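Local coordinates for protein myosin regulatory light chain, striated adductor muscle (Argopecten irradians, PDB 1WDC) that regulates molluscan muscle contraction as the calcium-binding light chain of myosin, making the Mg-ATPase activity dependent on calcium, at residues B[111-116]-B[123-128]; B[130-133]-B[138-141]; B[87-92]-B[146-151]. All blocks are in the same frame, centred on the assembly; numbering follows the deposited sequence.

Contact 1: residues B[111-116]-B[123-128]; sequences DLLENM and DEMRMT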
loop_
_atom_site.group_PDB
_atom_site.type_symbol
_atom_site.label_atom_id
_atom_site.label_comp_id
_atom_site.label_asym_id
_atom_site.label_seq_id
_atom_site.Cartn_x
_atom_site.Cartn_y
_atom_site.Cartn_z
ATOM N N ASP B 111 -9.809 4.329 -3.675
ATOM C CA ASP B 111 -9.372 3.191 -4.473
ATOM C C ASP B 111 -8.389 2.327 -3.696
ATOM O O ASP B 111 -8.489 1.106 -3.690
ATOM C CB ASP B 111 -8.735 3.728 -5.740
ATOM C CG ASP B 111 -8.197 2.644 -6.638
ATOM O OD1 ASP B 111 -8.959 1.702 -6.940
ATOM O OD2 ASP B 111 -7.027 2.801 -7.101
ATOM N N LEU B 112 -7.511 2.988 -2.951
ATOM C CA LEU B 112 -6.550 2.320 -2.079
ATOM C C LEU B 112 -7.256 1.483 -1.029
ATOM O O LEU B 112 -7.007 0.298 -0.954
ATOM C CB LEU B 112 -5.659 3.356 -1.389
ATOM C CG LEU B 112 -4.555 3.962 -2.240
ATOM C CD1 LEU B 112 -3.973 5.148 -1.508
ATOM C CD2 LEU B 112 -3.497 2.900 -2.477
ATOM N N LEU B 113 -8.246 2.087 -0.356
ATOM C CA LEU B 113 -8.965 1.508 0.794
ATOM C C LEU B 113 -9.918 0.401 0.435
ATOM O O LEU B 113 -9.952 -0.651 1.084
ATOM C CB LEU B 113 -9.780 2.573 1.542
ATOM C CG LEU B 113 -9.097 3.690 2.352
ATOM C CD1 LEU B 113 -10.198 4.596 2.908
ATOM C CD2 LEU B 113 -8.239 3.098 3.493
ATOM N N GLU B 114 -10.585 0.587 -0.685
ATOM C CA GLU B 114 -11.648 -0.293 -1.073
ATOM C C GLU B 114 -11.198 -1.498 -1.888
ATOM O O GLU B 114 -11.823 -2.563 -1.862
ATOM C CB GLU B 114 -12.653 0.540 -1.823
ATOM C CG GLU B 114 -13.658 -0.244 -2.558
ATOM C CD GLU B 114 -14.763 0.631 -3.046
ATOM O OE1 GLU B 114 -14.501 1.801 -3.448
ATOM O OE2 GLU B 114 -15.910 0.165 -2.955
ATOM N N ASN B 115 -10.114 -1.325 -2.629
ATOM C CA ASN B 115 -9.789 -2.223 -3.711
ATOM C C ASN B 115 -8.527 -2.954 -3.426
ATOM O O ASN B 115 -8.163 -3.868 -4.138
ATOM C CB ASN B 115 -9.608 -1.441 -4.994
ATOM C CG ASN B 115 -10.915 -0.990 -5.586
ATOM O OD1 ASN B 115 -11.051 0.161 -6.001
ATOM N ND2 ASN B 115 -11.879 -1.900 -5.669
ATOM N N MET B 116 -7.828 -2.516 -2.400
ATOM C CA MET B 116 -6.507 -3.018 -2.168
ATOM C C MET B 116 -6.367 -3.373 -0.711
ATOM O O MET B 116 -7.093 -2.817 0.130
ATOM C CB MET B 116 -5.480 -1.937 -2.519
ATOM C CG MET B 116 -4.788 -2.142 -3.822
ATOM S SD MET B 116 -4.383 -0.554 -4.436
ATOM C CE MET B 116 -5.916 -0.201 -5.247
ATOM N N ASP B 123 -19.748 -0.460 3.688
ATOM C CA ASP B 123 -20.253 0.174 4.880
ATOM C C ASP B 123 -19.161 0.763 5.689
ATOM O O ASP B 123 -19.306 1.893 6.124
ATOM C CB ASP B 123 -21.089 -0.798 5.710
ATOM C CG ASP B 123 -22.505 -0.960 5.152
ATOM O OD1 ASP B 123 -23.217 0.081 5.032
ATOM O OD2 ASP B 123 -22.852 -2.095 4.723
ATOM N N GLU B 124 -18.000 0.115 5.728
ATOM C CA GLU B 124 -16.809 0.807 6.250
ATOM C C GLU B 124 -16.446 1.995 5.362
ATOM O O GLU B 124 -15.972 3.015 5.860
ATOM C CB GLU B 124 -15.621 -0.119 6.294
ATOM C CG GLU B 124 -15.774 -1.255 7.199
ATOM C CD GLU B 124 -14.826 -2.350 6.860
ATOM O OE1 GLU B 124 -14.745 -2.735 5.694
ATOM O OE2 GLU B 124 -14.222 -2.918 7.770
ATOM N N MET B 125 -16.729 1.878 4.058
ATOM C CA MET B 125 -16.423 2.956 3.094
ATOM C C MET B 125 -17.391 4.124 3.302
ATOM O O MET B 125 -16.997 5.291 3.491
ATOM C CB MET B 125 -16.533 2.439 1.631
ATOM C CG MET B 125 -15.317 1.660 1.086
ATOM S SD MET B 125 -13.725 2.518 1.184
ATOM C CE MET B 125 -14.113 3.931 0.374
ATOM N N ARG B 126 -18.664 3.762 3.359
ATOM C CA ARG B 126 -19.714 4.701 3.656
ATOM C C ARG B 126 -19.388 5.512 4.948
ATOM O O ARG B 126 -19.458 6.768 4.957
ATOM C CB ARG B 126 -21.002 3.900 3.812
ATOM C CG ARG B 126 -22.263 4.586 3.332
ATOM C CD ARG B 126 -23.460 4.139 4.167
ATOM N NE ARG B 126 -23.786 5.175 5.139
ATOM C CZ ARG B 126 -24.115 4.969 6.410
ATOM N NH1 ARG B 126 -24.581 3.794 6.825
ATOM N NH2 ARG B 126 -24.116 6.011 7.225
ATOM N N MET B 127 -18.929 4.796 5.988
ATOM C CA MET B 127 -18.728 5.365 7.328
ATOM C C MET B 127 -17.476 6.209 7.450
ATOM O O MET B 127 -17.442 7.159 8.215
ATOM C CB MET B 127 -18.681 4.265 8.397
ATOM C CG MET B 127 -20.037 3.662 8.794
ATOM S SD MET B 127 -21.468 4.838 8.714
ATOM C CE MET B 127 -20.984 6.161 9.915
ATOM N N THR B 128 -16.422 5.814 6.752
ATOM C CA THR B 128 -15.170 6.544 6.802
ATOM C C THR B 128 -15.337 7.905 6.191
ATOM O O THR B 128 -14.885 8.907 6.742
ATOM C CB THR B 128 -14.135 5.806 6.021
ATOM O OG1 THR B 128 -13.904 4.560 6.659
ATOM C CG2 THR B 128 -12.863 6.573 5.964
#
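Met-125 turns its CG beside the backbone N (chi1 -81°) and then bends again at both following torsions, a curled shape that carries SD across to the 111-116 helix. On that helix Glu-114 sends CG anti to its own N (chi1 167°) and continues extended, which takes the carboxylate onward and leaves CB as the part that meets the thioether. The evidence for a sulfur-centred contact is direct: Met-125 SD lies 3.8 Å from Glu-114 CB and 4.0 Å from Leu-113 CB, so one sulfur touches two consecutive beta carbons. Met-125 CG adds a looser approach of 4.1 Å to Glu-114 CB. Leu-113 and Met-125 are both buried, whereas Glu-114 stays partly exposed. No hydrogen bond joins the segments, and their nearest CA atoms, those of Glu-114 and Met-125, are still 7.1 Å apart; between these two segments the bridge is made by side-chain atoms.

Thr-128, one turn further along, spends its hydroxyl within its own helix. Its OG1 donates to Glu-124 O at 2.7 Å, from the face of that carbonyl opposite to the one used by Thr-128 N, so two donors grip a single oxygen. Phe-120 packs beside both Met-125 and Thr-128, and apolar side chains of another protein's chain pack on Leu-113 and on Thr-128. The arrangement joins the second helix of one EF-hand unit, 106-115, to helix 122-131 across a short linker, as is characteristic of the paired helix-loop-helix units in an EF-hand lobe.

Contact 2: residues B[130-133]-B[138-141]; sequences KEAP and KFDY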
loop_
_atom_site.group_PDB
_atom_site.type_symbol
_atom_site.label_atom_id
_atom_site.label_comp_id
_atom_site.label_asym_id
_atom_site.label_seq_id
_atom_site.Cartn_x
_atom_site.Cartn_y
_atom_site.Cartn_z
ATOM N N LYS B 130 -18.237 9.485 5.291
ATOM C CA LYS B 130 -19.278 10.300 5.934
ATOM C C LYS B 130 -18.654 11.434 6.774
ATOM O O LYS B 130 -19.173 12.561 6.824
ATOM C CB LYS B 130 -20.157 9.397 6.827
ATOM C CG LYS B 130 -21.501 9.993 7.278
ATOM C CD LYS B 130 -22.470 8.907 7.761
ATOM C CE LYS B 130 -23.876 9.471 7.994
ATOM N NZ LYS B 130 -24.412 9.170 9.369
ATOM N N GLU B 131 -17.472 11.165 7.325
ATOM C CA GLU B 131 -16.863 12.066 8.286
ATOM C C GLU B 131 -15.694 12.911 7.742
ATOM O O GLU B 131 -15.434 14.010 8.247
ATOM C CB GLU B 131 -16.427 11.254 9.501
ATOM C CG GLU B 131 -17.000 11.767 10.827
ATOM C CD GLU B 131 -18.519 11.990 10.794
ATOM O OE1 GLU B 131 -19.259 11.094 10.319
ATOM O OE2 GLU B 131 -18.972 13.056 11.276
ATOM N N ALA B 132 -15.193 12.500 6.575
ATOM C CA ALA B 132 -13.889 12.917 6.046
ATOM C C ALA B 132 -13.824 14.378 5.549
ATOM O O ALA B 132 -14.743 14.866 4.871
ATOM C CB ALA B 132 -13.474 11.969 4.929
ATOM N N PRO B 133 -12.711 15.079 5.851
ATOM C CA PRO B 133 -12.508 16.415 5.307
ATOM C C PRO B 133 -12.068 16.353 3.806
ATOM O O PRO B 133 -10.949 15.919 3.503
ATOM C CB PRO B 133 -11.421 16.976 6.216
ATOM C CG PRO B 133 -10.691 15.728 6.765
ATOM C CD PRO B 133 -11.428 14.517 6.302
ATOM N N LYS B 138 -9.995 16.993 -3.003
ATOM C CA LYS B 138 -8.859 16.597 -2.161
ATOM C C LYS B 138 -9.274 16.223 -0.744
ATOM O O LYS B 138 -9.594 17.108 0.053
ATOM C CB LYS B 138 -7.824 17.727 -2.059
ATOM C CG LYS B 138 -6.769 17.711 -3.163
ATOM C CD LYS B 138 -6.650 19.075 -3.819
ATOM C CE LYS B 138 -6.004 20.143 -2.896
ATOM N NZ LYS B 138 -6.473 21.567 -3.162
ATOM N N PHE B 139 -8.904 15.003 -0.377
ATOM C CA PHE B 139 -8.978 14.499 0.996
ATOM C C PHE B 139 -7.804 15.018 1.859
ATOM O O PHE B 139 -6.630 14.900 1.473
ATOM C CB PHE B 139 -9.005 12.961 0.917
ATOM C CG PHE B 139 -8.893 12.255 2.243
ATOM C CD1 PHE B 139 -10.037 11.907 2.951
ATOM C CD2 PHE B 139 -7.658 11.773 2.676
ATOM C CE1 PHE B 139 -9.954 11.099 4.041
ATOM C CE2 PHE B 139 -7.557 10.954 3.765
ATOM C CZ PHE B 139 -8.703 10.605 4.456
ATOM N N ASP B 140 -8.132 15.677 2.974
ATOM C CA ASP B 140 -7.144 16.223 3.908
ATOM C C ASP B 140 -6.724 15.176 4.991
ATOM O O ASP B 140 -7.221 15.171 6.116
ATOM C CB ASP B 140 -7.721 17.516 4.539
ATOM C CG ASP B 140 -6.704 18.288 5.390
ATOM O OD1 ASP B 140 -5.645 17.742 5.734
ATOM O OD2 ASP B 140 -6.966 19.452 5.745
ATOM N N TYR B 141 -5.690 14.398 4.691
ATOM C CA TYR B 141 -5.271 13.342 5.585
ATOM C C TYR B 141 -4.608 13.840 6.857
ATOM O O TYR B 141 -4.438 13.081 7.814
ATOM C CB TYR B 141 -4.378 12.343 4.866
ATOM C CG TYR B 141 -3.008 12.845 4.444
ATOM C CD1 TYR B 141 -1.963 12.968 5.379
ATOM C CD2 TYR B 141 -2.721 13.132 3.092
ATOM C CE1 TYR B 141 -0.699 13.408 4.991
ATOM C CE2 TYR B 141 -1.431 13.515 2.695
ATOM C CZ TYR B 141 -0.446 13.666 3.658
ATOM O OH TYR B 141 0.818 14.038 3.319
#
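This is a backbone hydrogen bond flanked by apolar contacts, and it sits at the foot of the short hairpin 134-135/138-139, where helix 122-131 has run out and helix 141-149 is about to start. Asp-140 N donates to Pro-133 O over 2.9 Å, with 176° at the hydrogen, a practically straight bond. The same oxygen also receives the Phe-139 CA-H, the CA lying 3.5 Å from it, so Pro-133 O is approached by two neighbouring residues of the opposing segment.

Phe-139 holds CG anti to its backbone N (chi1 172°), which swings the ring back to the start of the hairpin. There the methyl of Ala-132 meets the ring at its edge, near the ring plane, with Ala-132 CB 3.7 Å from Phe-139 CE1. The Pro-133 ring and the Asp-140 side chain cross at about a right angle, Pro-133 CB and Asp-140 CB being 4.1 Å apart. Separately, Pro-133 CG comes within 3.6 Å of the backbone O of Asp-140. Beyond the segments, Ile-106, Ile-109 and Phe-144 complete the setting of the Phe-139 ring, and Phe-139 pairs through its backbone with Leu-104 in the neighbouring strand, as in paired EF-hand loops.

Asp-140 is thus used twice, through its backbone N and its carboxylate: N pairs with Pro-133, while OD1 accepts from Lys-143 N as N-cap of helix 141-149. The chemistry implies that one residue both pairs the hairpin's foot and caps the helix that follows, and that the helix dipole would probably stabilise its negative charge.

Contact 3: residues B[87-92]-B[146-151]; sequences ETIRNA and AMIKGS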
loop_
_atom_site.group_PDB
_atom_site.type_symbol
_atom_site.label_atom_id
_atom_site.label_comp_id
_atom_site.label_asym_id
_atom_site.label_seq_id
_atom_site.Cartn_x
_atom_site.Cartn_y
_atom_site.Cartn_z
ATOM N N GLU B 87 1.623 10.642 14.449
ATOM C CA GLU B 87 2.746 10.770 13.541
ATOM C C GLU B 87 2.893 9.543 12.641
ATOM O O GLU B 87 3.053 9.677 11.429
ATOM C CB GLU B 87 4.027 10.993 14.337
ATOM C CG GLU B 87 5.265 11.143 13.467
ATOM C CD GLU B 87 6.537 11.172 14.287
ATOM O OE1 GLU B 87 6.823 10.171 14.997
ATOM O OE2 GLU B 87 7.232 12.214 14.239
ATOM N N THR B 88 2.740 8.358 13.233
ATOM C CA THR B 88 2.773 7.109 12.482
ATOM C C THR B 88 1.690 7.053 11.403
ATOM O O THR B 88 1.950 6.619 10.287
ATOM C CB THR B 88 2.595 5.885 13.401
ATOM O OG1 THR B 88 3.694 5.811 14.306
ATOM C CG2 THR B 88 2.561 4.595 12.586
ATOM N N ILE B 89 0.480 7.458 11.768
ATOM C CA ILE B 89 -0.660 7.459 10.851
ATOM C C ILE B 89 -0.525 8.530 9.764
ATOM O O ILE B 89 -0.737 8.253 8.595
ATOM C CB ILE B 89 -2.018 7.665 11.603
ATOM C CG1 ILE B 89 -2.188 6.627 12.733
ATOM C CG2 ILE B 89 -3.199 7.550 10.601
ATOM C CD1 ILE B 89 -3.353 6.918 13.697
ATOM N N ARG B 90 -0.104 9.724 10.140
ATOM C CA ARG B 90 0.174 10.751 9.140
ATOM C C ARG B 90 1.290 10.389 8.129
ATOM O O ARG B 90 1.126 10.591 6.919
ATOM C CB ARG B 90 0.494 12.062 9.826
ATOM C CG ARG B 90 0.211 13.244 8.942
ATOM C CD ARG B 90 0.703 14.513 9.582
ATOM N NE ARG B 90 0.543 14.510 11.032
ATOM C CZ ARG B 90 1.568 14.533 11.875
ATOM N NH1 ARG B 90 2.804 14.336 11.426
ATOM N NH2 ARG B 90 1.352 14.681 13.168
ATOM N N ASN B 91 2.352 9.739 8.607
ATOM C CA ASN B 91 3.409 9.269 7.730
ATOM C C ASN B 91 3.018 8.156 6.825
ATOM O O ASN B 91 3.642 7.993 5.785
ATOM C CB ASN B 91 4.630 8.831 8.519
ATOM C CG ASN B 91 5.379 9.989 9.110
ATOM O OD1 ASN B 91 6.183 9.825 10.025
ATOM N ND2 ASN B 91 5.099 11.180 8.620
ATOM N N ALA B 92 2.079 7.307 7.246
ATOM C CA ALA B 92 1.610 6.217 6.396
ATOM C C ALA B 92 0.892 6.777 5.184
ATOM O O ALA B 92 1.063 6.275 4.091
ATOM C CB ALA B 92 0.677 5.269 7.167
ATOM N N ALA B 146 -5.813 13.749 12.730
ATOM C CA ALA B 146 -6.228 14.414 13.962
ATOM C C ALA B 146 -7.646 14.005 14.427
ATOM O O ALA B 146 -7.818 13.548 15.546
ATOM C CB ALA B 146 -6.142 15.905 13.781
ATOM N N MET B 147 -8.615 14.041 13.515
ATOM C CA MET B 147 -9.973 13.568 13.755
ATOM C C MET B 147 -10.015 12.132 14.237
ATOM O O MET B 147 -10.851 11.776 15.059
ATOM C CB MET B 147 -10.809 13.670 12.477
ATOM C CG MET B 147 -11.948 12.655 12.388
ATOM S SD MET B 147 -13.275 13.124 11.231
ATOM C CE MET B 147 -13.304 11.701 10.209
ATOM N N ILE B 148 -9.241 11.277 13.582
ATOM C CA ILE B 148 -9.161 9.852 13.910
ATOM C C ILE B 148 -8.393 9.558 15.218
ATOM O O ILE B 148 -8.629 8.538 15.859
ATOM C CB ILE B 148 -8.567 9.096 12.709
ATOM C CG1 ILE B 148 -9.676 8.369 11.999
ATOM C CG2 ILE B 148 -7.442 8.133 13.087
ATOM C CD1 ILE B 148 -9.156 7.133 11.338
ATOM N N LYS B 149 -7.622 10.536 15.695
ATOM C CA LYS B 149 -6.869 10.397 16.927
ATOM C C LYS B 149 -7.308 11.357 18.018
ATOM O O LYS B 149 -6.740 11.341 19.102
ATOM C CB LYS B 149 -5.390 10.596 16.661
ATOM C CG LYS B 149 -4.797 9.509 15.824
ATOM C CD LYS B 149 -3.850 8.692 16.644
ATOM C CE LYS B 149 -4.579 7.775 17.631
ATOM N NZ LYS B 149 -3.698 7.305 18.773
ATOM N N GLY B 150 -8.237 12.256 17.700
ATOM C CA GLY B 150 -8.780 13.172 18.695
ATOM C C GLY B 150 -8.053 14.489 18.916
ATOM O O GLY B 150 -8.512 15.327 19.688
ATOM N N SER B 151 -6.887 14.655 18.304
ATOM C CA SER B 151 -6.172 15.928 18.347
ATOM C C SER B 151 -6.925 16.929 17.484
ATOM O O SER B 151 -6.413 18.016 17.192
ATOM C CB SER B 151 -4.765 15.741 17.804
ATOM O OG SER B 151 -4.796 14.777 16.769
#
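Ile-89 and Lys-149 cross obliquely where helix 86-94, the opening helix of the second EF-hand unit, passes the end of helix 141-149, so the contact joins the first and last helices of this EF-hand lobe. Ile-89 places CG1 beside its backbone N (chi1 -54°) and extends it, which directs the CD1 methyl outward to the other helix. Lys-149 presents its aliphatic stem to that methyl: CG is 3.7 Å from Ile-89 CD1, and CD is 3.5 Å from it, tighter than usual van der Waals contact. The bends at chi2 and chi3 carry the lysine past the methyl, and its ammonium NZ finds its partner outside both segments, in the Asp-84 carbonyl O just before helix 86-94. The lysine is therefore held at two places, its stem by the methyl and its NZ by the Asp-84 carbonyl.

No hydrogen bond crosses between the segments, and the nearest CA pair, Ile-89 and Lys-149, stands 9.2 Å apart. Thr-145 also touches Ile-89 from helix 141-149, and a chain of another protein packs on Ile-89 and Ile-148. The second apolar pairing is methyl to methyl, Ile-89 CD1 approaching Ile-148 CG2 at 4.3 Å.

Contacts 1 and 2 follow in series and share helix 122-131, their centres 13 Å apart; contact 3 closes the longer loop in which both are nested. The centre of contact 3 is 13 Å from that of contact 2 and 18 Å from that of contact 1. Contacts 2 and 3 touch directly, with Tyr-141 CE1 3.9 Å from Arg-90 O, whereas contacts 1 and 3 come no nearer than about 5 Å between atoms. All three lie away from the magnesium site formed by Asp-28, Asp-30, Asp-32, Phe-34 and Asp-39, and together they join the four helices of the other, C-terminal lobe.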